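HIAXHD3 (Humicola insolens, PDB 3ZXK) hydrolyses alpha-L-arabinofuranosyl side chains as an exo-acting family 43 glycoside hydrolase, an enzyme whose active site has been a target for engineering in endo-xylanase activity. Local coordinates at residues A[404-409]-A[426-431]; A[73-78]-A[434-439]; A[147-152]-A[196-201]. One frame throughout, in Å; residues are numbered along the deposited sequence.

Interaction 1: A[404-409]-A[426-431]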
loop_
_atom_site.group_PDB
_atom_site.type_symbol
_atom_site.label_atom_id
_atom_site.label_comp_id
_atom_site.label_asym_id
_atom_site.label_seq_id
_atom_site.Cartn_x
_atom_site.Cartn_y
_atom_site.Cartn_z
ATOM N N ARG A 404 0.125 1.520 13.653
ATOM C CA ARG A 404 -1.253 1.436 13.189
ATOM C C ARG A 404 -2.089 2.188 14.235
ATOM O O ARG A 404 -1.548 2.885 15.111
ATOM C CB ARG A 404 -1.709 -0.020 13.020
ATOM C CG ARG A 404 -2.760 -0.206 11.951
ATOM C CD ARG A 404 -3.430 -1.568 12.029
ATOM N NE ARG A 404 -4.383 -1.798 10.945
ATOM C CZ ARG A 404 -5.709 -1.921 11.084
ATOM N NH1 ARG A 404 -6.312 -1.763 12.262
ATOM N NH2 ARG A 404 -6.451 -2.217 10.020
ATOM N N ASP A 405 -3.408 2.026 14.170
ATOM C CA ASP A 405 -4.313 2.685 15.123
ATOM C C ASP A 405 -4.227 2.130 16.563
ATOM O O ASP A 405 -4.662 2.802 17.483
ATOM C CB ASP A 405 -5.765 2.625 14.638
ATOM C CG ASP A 405 -6.257 1.209 14.390
ATOM O OD1 ASP A 405 -5.457 0.334 13.999
ATOM O OD2 ASP A 405 -7.471 0.992 14.565
ATOM N N ARG A 406 -3.712 0.913 16.741
ATOM C CA ARG A 406 -3.301 0.404 18.069
ATOM C C ARG A 406 -1.836 0.064 17.947
ATOM O O ARG A 406 -1.472 -0.885 17.262
ATOM C CB ARG A 406 -4.083 -0.852 18.467
ATOM C CG ARG A 406 -3.907 -1.223 19.941
ATOM C CD ARG A 406 -4.077 -2.705 20.184
ATOM N NE ARG A 406 -5.496 -3.051 20.124
ATOM C CZ ARG A 406 -5.969 -4.286 20.192
ATOM N NH1 ARG A 406 -5.125 -5.309 20.369
ATOM N NH2 ARG A 406 -7.277 -4.489 20.110
ATOM N N ALA A 407 -0.986 0.844 18.603
ATOM C CA ALA A 407 0.454 0.801 18.336
ATOM C C ALA A 407 1.309 0.574 19.592
ATOM O O ALA A 407 0.866 0.763 20.708
ATOM C CB ALA A 407 0.862 2.089 17.638
ATOM N N ALA A 408 2.578 0.229 19.395
ATOM C CA ALA A 408 3.543 0.074 20.485
ATOM C C ALA A 408 4.891 0.316 19.869
ATOM O O ALA A 408 5.060 0.163 18.642
ATOM C CB ALA A 408 3.497 -1.339 21.092
ATOM N N TYR A 409 5.866 0.653 20.706
ATOM C CA TYR A 409 7.209 0.889 20.228
ATOM C C TYR A 409 8.279 0.554 21.251
ATOM O O TYR A 409 7.982 0.448 22.446
ATOM C CB TYR A 409 7.387 2.313 19.725
ATOM C CG TYR A 409 7.370 3.477 20.708
ATOM C CD1 TYR A 409 8.457 3.714 21.588
ATOM C CD2 TYR A 409 6.330 4.409 20.695
ATOM C CE1 TYR A 409 8.484 4.826 22.425
ATOM C CE2 TYR A 409 6.343 5.529 21.518
ATOM C CZ TYR A 409 7.420 5.715 22.399
ATOM O OH TYR A 409 7.502 6.823 23.188
ATOM N N ASP A 426 -0.141 0.808 24.481
ATOM C CA ASP A 426 -1.403 1.548 24.653
ATOM C C ASP A 426 -1.431 2.905 23.935
ATOM O O ASP A 426 -2.003 3.875 24.432
ATOM C CB ASP A 426 -1.760 1.720 26.130
ATOM C CG ASP A 426 -3.202 2.150 26.331
ATOM O OD1 ASP A 426 -4.098 1.603 25.631
ATOM O OD2 ASP A 426 -3.448 3.038 27.187
ATOM N N LEU A 427 -0.828 2.944 22.749
ATOM C CA LEU A 427 -0.980 4.086 21.843
ATOM C C LEU A 427 -2.180 3.791 20.966
ATOM O O LEU A 427 -2.169 2.824 20.213
ATOM C CB LEU A 427 0.265 4.242 20.972
ATOM C CG LEU A 427 1.619 4.549 21.626
ATOM C CD1 LEU A 427 2.779 4.110 20.745
ATOM C CD2 LEU A 427 1.687 6.034 21.956
ATOM N N ARG A 428 -3.226 4.597 21.065
ATOM C CA ARG A 428 -4.488 4.253 20.392
ATOM C C ARG A 428 -5.158 5.467 19.776
ATOM O O ARG A 428 -5.254 6.522 20.422
ATOM C CB ARG A 428 -5.495 3.635 21.380
ATOM C CG ARG A 428 -5.079 2.303 21.977
ATOM C CD ARG A 428 -6.150 1.728 22.884
ATOM N NE ARG A 428 -6.393 2.501 24.097
ATOM C CZ ARG A 428 -7.494 3.211 24.340
ATOM N NH1 ARG A 428 -8.470 3.269 23.444
ATOM N NH2 ARG A 428 -7.618 3.883 25.478
ATOM N N LEU A 429 -5.666 5.288 18.557
ATOM C CA LEU A 429 -6.628 6.209 17.941
ATOM C C LEU A 429 -8.018 5.664 18.170
ATOM O O LEU A 429 -8.207 4.451 18.169
ATOM C CB LEU A 429 -6.418 6.280 16.431
ATOM C CG LEU A 429 -5.138 6.914 15.923
ATOM C CD1 LEU A 429 -5.034 6.830 14.403
ATOM C CD2 LEU A 429 -5.036 8.363 16.421
ATOM N N ASN A 430 -8.993 6.560 18.294
ATOM C CA ASN A 430 -10.398 6.185 18.361
ATOM C C ASN A 430 -10.897 5.939 16.934
ATOM O O ASN A 430 -10.780 6.823 16.097
ATOM C CB ASN A 430 -11.152 7.352 18.985
ATOM C CG ASN A 430 -12.621 7.062 19.257
ATOM O OD1 ASN A 430 -13.211 6.095 18.779
ATOM N ND2 ASN A 430 -13.223 7.940 20.036
ATOM N N GLU A 431 -11.443 4.753 16.649
ATOM C CA GLU A 431 -11.922 4.436 15.293
ATOM C C GLU A 431 -13.081 5.320 14.852
ATOM O O GLU A 431 -13.359 5.428 13.655
ATOM C CB GLU A 431 -12.378 2.981 15.208
ATOM C CG GLU A 431 -11.319 1.950 15.570
ATOM C CD GLU A 431 -11.855 0.544 15.356
ATOM O OE1 GLU A 431 -13.059 0.312 15.641
ATOM O OE2 GLU A 431 -11.088 -0.313 14.891
HETATM O O HOH W 1 -8.840 -0.333 12.727
HETATM O O HOH W 2 -1.541 0.242 21.850
#

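Interaction 2: A[73-78]-A[434-439]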
loop_
_atom_site.group_PDB
_atom_site.type_symbol
_atom_site.label_atom_id
_atom_site.label_comp_id
_atom_site.label_asym_id
_atom_site.label_seq_id
_atom_site.Cartn_x
_atom_site.Cartn_y
_atom_site.Cartn_z
ATOM N N SER A 73 -1.504 19.787 12.750
ATOM C CA SER A 73 -2.039 20.059 14.082
ATOM C C SER A 73 -2.517 18.810 14.810
ATOM O O SER A 73 -3.453 18.866 15.603
ATOM C CB SER A 73 -3.143 21.112 14.021
ATOM O OG SER A 73 -4.268 20.641 13.281
ATOM N N GLY A 74 -1.860 17.688 14.554
ATOM C CA GLY A 74 -2.186 16.473 15.263
ATOM C C GLY A 74 -3.424 15.793 14.720
ATOM O O GLY A 74 -3.924 16.132 13.645
ATOM N N THR A 75 -3.908 14.813 15.482
ATOM C CA THR A 75 -5.070 14.025 15.098
ATOM C C THR A 75 -6.309 14.910 15.002
ATOM O O THR A 75 -6.436 15.858 15.754
ATOM C CB THR A 75 -5.290 12.851 16.064
ATOM O OG1 THR A 75 -5.525 13.321 17.415
ATOM C CG2 THR A 75 -4.079 11.940 15.989
ATOM N N PRO A 76 -7.230 14.589 14.088
ATOM C CA PRO A 76 -7.253 13.404 13.215
ATOM C C PRO A 76 -6.483 13.527 11.912
ATOM O O PRO A 76 -6.506 12.598 11.094
ATOM C CB PRO A 76 -8.764 13.211 12.973
ATOM C CG PRO A 76 -9.310 14.582 13.006
ATOM C CD PRO A 76 -8.514 15.328 14.047
ATOM N N GLY A 77 -5.754 14.623 11.733
ATOM C CA GLY A 77 -4.974 14.836 10.512
ATOM C C GLY A 77 -5.786 14.520 9.276
ATOM O O GLY A 77 -6.894 15.036 9.121
ATOM N N ALA A 78 -5.234 13.665 8.414
ATOM C CA ALA A 78 -5.991 13.080 7.303
ATOM C C ALA A 78 -5.943 11.551 7.408
ATOM O O ALA A 78 -6.017 10.842 6.404
ATOM C CB ALA A 78 -5.442 13.550 5.949
ATOM N N TRP A 434 -10.924 9.061 14.447
ATOM C CA TRP A 434 -9.440 9.026 14.432
ATOM C C TRP A 434 -8.727 10.087 15.226
ATOM O O TRP A 434 -7.555 10.438 14.902
ATOM C CB TRP A 434 -8.906 8.987 13.001
ATOM C CG TRP A 434 -9.589 7.911 12.229
ATOM C CD1 TRP A 434 -10.499 8.051 11.184
ATOM C CD2 TRP A 434 -9.489 6.463 12.459
ATOM N NE1 TRP A 434 -10.914 6.822 10.748
ATOM C CE2 TRP A 434 -10.365 5.831 11.476
ATOM C CE3 TRP A 434 -8.782 5.661 13.355
ATOM C CZ2 TRP A 434 -10.488 4.441 11.382
ATOM C CZ3 TRP A 434 -8.928 4.267 13.268
ATOM C CH2 TRP A 434 -9.763 3.676 12.299
ATOM N N ARG A 435 -9.401 10.595 16.270
ATOM C CA ARG A 435 -8.719 11.378 17.301
ATOM C C ARG A 435 -7.968 10.458 18.251
ATOM O O ARG A 435 -8.306 9.291 18.404
ATOM C CB ARG A 435 -9.716 12.248 18.056
ATOM C CG ARG A 435 -10.203 13.410 17.215
ATOM C CD ARG A 435 -11.428 14.092 17.797
ATOM N NE ARG A 435 -11.992 15.045 16.835
ATOM C CZ ARG A 435 -12.703 14.710 15.755
ATOM N NH1 ARG A 435 -12.957 13.432 15.469
ATOM N NH2 ARG A 435 -13.160 15.661 14.951
ATOM N N THR A 436 -6.910 10.958 18.854
ATOM C CA THR A 436 -6.168 10.155 19.817
ATOM C C THR A 436 -7.014 9.748 21.040
ATOM O O THR A 436 -7.665 10.581 21.679
ATOM C CB THR A 436 -4.863 10.878 20.234
ATOM O OG1 THR A 436 -4.068 11.106 19.074
ATOM C CG2 THR A 436 -4.037 10.026 21.174
ATOM N N ALA A 437 -6.992 8.456 21.355
ATOM C CA ALA A 437 -7.678 7.945 22.541
ATOM C C ALA A 437 -6.699 7.751 23.688
ATOM O O ALA A 437 -7.069 7.921 24.843
ATOM C CB ALA A 437 -8.409 6.648 22.223
ATOM N N SER A 438 -5.458 7.391 23.369
ATOM C CA SER A 438 -4.383 7.246 24.363
ATOM C C SER A 438 -3.006 7.531 23.763
ATOM O O SER A 438 -2.675 7.044 22.682
ATOM C CB SER A 438 -4.371 5.830 24.940
ATOM O OG SER A 438 -3.351 5.720 25.933
ATOM N N THR A 439 -2.209 8.311 24.486
ATOM C CA THR A 439 -0.855 8.669 24.065
ATOM C C THR A 439 0.214 7.715 24.588
ATOM O O THR A 439 1.414 7.935 24.395
ATOM C CB THR A 439 -0.514 10.123 24.451
ATOM O OG1 THR A 439 -0.709 10.284 25.856
ATOM C CG2 THR A 439 -1.427 11.100 23.728
#

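Interaction 3: A[147-152]-A[196-201]. With EPE (4-(2-hydroxyethyl)-1-piperazine ethanesulfonic acid), chain E.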
loop_
_atom_site.group_PDB
_atom_site.type_symbol
_atom_site.label_atom_id
_atom_site.label_comp_id
_atom_site.label_asym_id
_atom_site.label_seq_id
_atom_site.Cartn_x
_atom_site.Cartn_y
_atom_site.Cartn_z
ATOM N N LEU A 147 -10.573 3.138 -18.398
ATOM C CA LEU A 147 -10.372 2.395 -19.622
ATOM C C LEU A 147 -9.882 3.359 -20.697
ATOM O O LEU A 147 -10.508 4.374 -20.908
ATOM C CB LEU A 147 -11.712 1.747 -20.098
ATOM C CG LEU A 147 -11.680 1.247 -21.554
ATOM C CD1 LEU A 147 -10.686 0.115 -21.681
ATOM C CD2 LEU A 147 -13.039 0.782 -22.042
ATOM N N ILE A 148 -8.764 3.059 -21.335
ATOM C CA ILE A 148 -8.409 3.743 -22.571
ATOM C C ILE A 148 -8.842 2.838 -23.725
ATOM O O ILE A 148 -8.230 1.786 -23.943
ATOM C CB ILE A 148 -6.893 4.048 -22.602
ATOM C CG1 ILE A 148 -6.505 4.800 -21.303
ATOM C CG2 ILE A 148 -6.499 4.749 -23.907
ATOM C CD1 ILE A 148 -5.045 5.177 -21.174
ATOM N N ASP A 149 -9.891 3.257 -24.445
ATOM C CA ASP A 149 -10.515 2.446 -25.465
ATOM C C ASP A 149 -9.629 2.289 -26.718
ATOM O O ASP A 149 -8.630 2.980 -26.888
ATOM C CB ASP A 149 -11.899 3.025 -25.790
ATOM C CG ASP A 149 -12.838 2.009 -26.366
ATOM O OD1 ASP A 149 -12.440 0.822 -26.541
ATOM O OD2 ASP A 149 -13.991 2.397 -26.644
ATOM N N ASP A 150 -10.000 1.364 -27.592
ATOM C CA ASP A 150 -9.188 1.051 -28.782
ATOM C C ASP A 150 -9.046 2.238 -29.741
ATOM O O ASP A 150 -8.069 2.314 -30.490
ATOM C CB ASP A 150 -9.769 -0.154 -29.524
ATOM C CG ASP A 150 -9.680 -1.437 -28.725
ATOM O OD1 ASP A 150 -8.692 -1.629 -27.973
ATOM O OD2 ASP A 150 -10.601 -2.268 -28.855
ATOM N N ASP A 151 -10.038 3.133 -29.713
ATOM C CA ASP A 151 -9.989 4.408 -30.456
ATOM C C ASP A 151 -9.368 5.604 -29.726
ATOM O O ASP A 151 -9.462 6.748 -30.199
ATOM C CB ASP A 151 -11.371 4.766 -30.991
ATOM C CG ASP A 151 -12.384 5.110 -29.889
ATOM O OD1 ASP A 151 -12.064 5.069 -28.679
ATOM O OD2 ASP A 151 -13.545 5.407 -30.271
ATOM N N ASP A 152 -8.749 5.323 -28.577
ATOM C CA ASP A 152 -8.052 6.303 -27.732
ATOM C C ASP A 152 -8.984 7.248 -26.962
ATOM O O ASP A 152 -8.530 8.261 -26.429
ATOM C CB ASP A 152 -6.965 7.066 -28.521
ATOM C CG ASP A 152 -5.705 7.374 -27.678
ATOM O OD1 ASP A 152 -5.541 6.844 -26.541
ATOM O OD2 ASP A 152 -4.877 8.188 -28.144
ATOM N N MET A 196 -12.505 -1.200 -15.408
ATOM C CA MET A 196 -13.179 -1.182 -16.716
ATOM C C MET A 196 -12.277 -1.728 -17.841
ATOM O O MET A 196 -11.068 -1.425 -17.881
ATOM C CB MET A 196 -13.675 0.233 -17.051
ATOM C CG MET A 196 -14.603 0.293 -18.274
ATOM S SD MET A 196 -15.290 1.953 -18.425
ATOM C CE MET A 196 -16.445 1.783 -19.783
ATOM N N TYR A 197 -12.870 -2.528 -18.742
ATOM C CA TYR A 197 -12.092 -3.239 -19.765
ATOM C C TYR A 197 -12.780 -3.236 -21.122
ATOM O O TYR A 197 -14.015 -3.234 -21.223
ATOM C CB TYR A 197 -11.879 -4.698 -19.362
ATOM C CG TYR A 197 -11.268 -4.859 -17.976
ATOM C CD1 TYR A 197 -9.871 -4.807 -17.783
ATOM C CD2 TYR A 197 -12.088 -5.033 -16.864
ATOM C CE1 TYR A 197 -9.318 -4.919 -16.514
ATOM C CE2 TYR A 197 -11.549 -5.151 -15.588
ATOM C CZ TYR A 197 -10.148 -5.127 -15.415
ATOM O OH TYR A 197 -9.540 -5.229 -14.144
ATOM N N LYS A 198 -11.968 -3.263 -22.164
ATOM C CA LYS A 198 -12.442 -3.496 -23.529
ATOM C C LYS A 198 -11.768 -4.792 -23.955
ATOM O O LYS A 198 -10.541 -4.872 -24.034
ATOM C CB LYS A 198 -12.042 -2.317 -24.427
ATOM C CG LYS A 198 -12.305 -2.509 -25.912
ATOM C CD LYS A 198 -13.781 -2.452 -26.240
ATOM C CE LYS A 198 -14.001 -2.392 -27.742
ATOM N NZ LYS A 198 -13.422 -1.142 -28.304
ATOM N N ILE A 199 -12.570 -5.831 -24.166
ATOM C CA ILE A 199 -12.056 -7.156 -24.504
ATOM C C ILE A 199 -12.794 -7.725 -25.711
ATOM O O ILE A 199 -14.006 -7.925 -25.658
ATOM C CB ILE A 199 -12.148 -8.122 -23.309
ATOM C CG1 ILE A 199 -11.476 -7.532 -22.067
ATOM C CG2 ILE A 199 -11.574 -9.491 -23.709
ATOM C CD1 ILE A 199 -11.756 -8.315 -20.775
ATOM N N ARG A 200 -12.040 -7.979 -26.794
ATOM C CA ARG A 200 -12.576 -8.490 -28.062
ATOM C C ARG A 200 -13.908 -7.866 -28.496
ATOM O O ARG A 200 -14.889 -8.576 -28.783
ATOM C CB ARG A 200 -12.666 -10.021 -28.037
ATOM C CG ARG A 200 -11.346 -10.717 -27.753
ATOM C CD ARG A 200 -11.497 -12.238 -27.778
ATOM N NE ARG A 200 -12.154 -12.727 -26.559
ATOM C CZ ARG A 200 -11.536 -13.320 -25.538
ATOM N NH1 ARG A 200 -10.223 -13.534 -25.561
ATOM N NH2 ARG A 200 -12.242 -13.706 -24.487
ATOM N N GLY A 201 -13.953 -6.536 -28.505
ATOM C CA GLY A 201 -15.096 -5.818 -29.029
ATOM C C GLY A 201 -16.154 -5.454 -28.012
ATOM O O GLY A 201 -17.084 -4.721 -28.342
HETATM N N1 EPE E . -17.456 1.918 -31.258
HETATM C C2 EPE E . -18.076 1.999 -29.913
HETATM C C3 EPE E . -19.532 2.446 -30.081
HETATM N N4 EPE E . -19.543 3.773 -30.739
HETATM C C5 EPE E . -18.959 3.706 -32.099
HETATM C C6 EPE E . -17.500 3.209 -31.996
HETATM C C7 EPE E . -20.927 4.313 -30.783
HETATM C C8 EPE E . -20.911 5.853 -30.843
HETATM O O8 EPE E . -21.483 6.266 -32.101
HETATM C C9 EPE E . -16.134 1.253 -31.233
HETATM C C10 EPE E . -14.886 2.135 -31.130
HETATM S S EPE E . -13.599 1.125 -30.878
HETATM O O1S EPE E . -12.548 1.526 -30.011
HETATM O O2S EPE E . -13.688 -0.259 -31.192
HETATM O O3S EPE E . -12.953 1.641 -32.268
HETATM O O HOH W 3 -11.458 -4.845 -28.736
HETATM O O HOH W 4 -8.720 -3.939 -26.092
#

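Interaction 1: A[404-409]-A[426-431]
Ala407 and Leu427 pair at the open end of the antiparallel hairpin of strands 406-415 and 418-429, in the domain with a concanavalin A-like sandwich fold. The main-chain grip is firm at two points: Ala407 N donates to Leu427 O (2.8 Å, N-H...O 166°), and Leu429 N donates to Asp405 O (2.9 Å). The return bond from Leu427 N to Ala407 O is weak at 3.4 Å, and a water bridges Ala407 O and Leu427 O beside it. On the buried face the CB atoms of Ala407 and Leu427 touch. Leu427 CG stands beside the backbone N, and chi2 (156°) then sets CD1 3.6 Å from Tyr409 CD2, the two side chains crossing at about a right angle. The Tyr409 ring also meets Phe513, and its hydroxyl bonds to Trp413.

The other face is looser. Arg406 and Arg428 touch only through their CG atoms, 4.2 Å apart. Their heads then part: Arg406 reaches Ala497 O and Glu474, while Arg428 NE bonds to Asp426 OD1.

Past the last pair, Asp405 OD2 and Glu431 OE2 stand 3.9 Å apart, their carboxylate planes within 5° of each other. One water donates to both oxygens, Arg404 NH1 makes a weak salt-bridged bond to Asp405 OD1, and Ser501 holds Glu431 OE2. Water and arginine together probably offset the repulsion of two negative charges brought so close.

Interaction 2: A[73-78]-A[434-439]
Pro76 and Arg435 bring the two backbones to a CA-CA distance of 4.8 Å, where the 73-78 loop, bent by a cis peptide bond before Pro76, meets the 434-439 segment. The contact joins the family 43 catalytic part, a five-bladed beta-propeller in this family, to the concanavalin A-like domain. Beyond it, Ala437 and Ser438 both face Arg428, forming a classic beta bulge in the edge strand 436-448.

Thr75 carries the polar link. Its OG1 sits between the backbone N and the carbonyl carbon (chi1 61°) and accepts from Thr436 N at 3.1 Å, with an N-H...O angle of 151°. The two threonine side chains cross at about a right angle, and CG2 of Thr75 lies beside Thr436 OG1, a hydroxyl that is bonded to Asp364 of the same chain.

Pro76 packs differently. Its ring lies alongside the Arg435 side chain, pointing the same way, with CD 4.1 Å from Arg435 CG and CG over one face of the guanidinium. On the tryptophan side, Pro76 CB approaches Trp434 CB at 4.2 Å. The carbonyl oxygen of Trp434 is covered by the loop and has no hydrogen-bond partner in the model; Pro76 CA offers it a C-H...O contact of 3.4 Å.

Interaction 3: A[147-152]-A[196-201]
A salt-bridge network of Lys198 with Asp149 and Asp150 ties together the first strands of two successive antiparallel sheets, 145-148 and 192-199. Lys198 NZ lies 2.8 Å from Asp149 OD1, approaching on the syn side close to the carboxylate plane, and 3.1 Å from Asp150 OD2, which it meets from well above the plane. The Lys198 side chain is bent at chi2 (72°), with CD still 3.6 Å from Asp149 OD1, and again at chi4. Its methylene CG rests 3.4 Å from both Asp149 OD1 and Asp150 OD2. Asp149 OD1 also accepts from Asp150 N at 2.7 Å, while Asp149 OD2 bonds to Tyr203 OH.

These sheets are consecutive blades of the family 43 beta-propeller, and the touching segments run within 10° of parallel. Asp149 to Asp152 forms a type I turn, leading from strand 145-148 into the next strand of its blade. Nearer the interior the contact is apolar: Leu147 CB meets Met196 CG at 3.7 Å, the side chains crossing at about a right angle, and Leu147 CD1 touches Lys198 CB. An alanine in place of Lys198 would probably leave Asp149 and Asp150 close together without their shared positive charge, although the leucine contact at CB would stay.

On the solvent side, the sulfonate of a bound HEPES buffer molecule receives weak hydrogen bonds from Lys198 NZ and Asp151 N, and a water links Asp150 OD2 to Gly201 N.

How the interactions relate
Interactions 1 and 2 are neighbours, their centres 10 Å apart, and lie on adjacent strands of one sheet, 418-429 in interaction 1 and 436-448 in interaction 2. They touch through probable hydrogen bonds, Ser438 OG to Asp426 O at 2.7 Å and Ala437 N to Arg428 O at 2.8 Å. Both approach the bound glycan: the side chain of Trp434 is about 9 Å from a xylose unit, and that of Glu431 about 11 Å from the arabinofuranose. Glu431 also bonds to Ser501, the residue before Trp502 of the glycan pocket. Interaction 3 stands apart, across the centre of the chain, with its centre 44 Å from each of the others, and joins blades within the propeller.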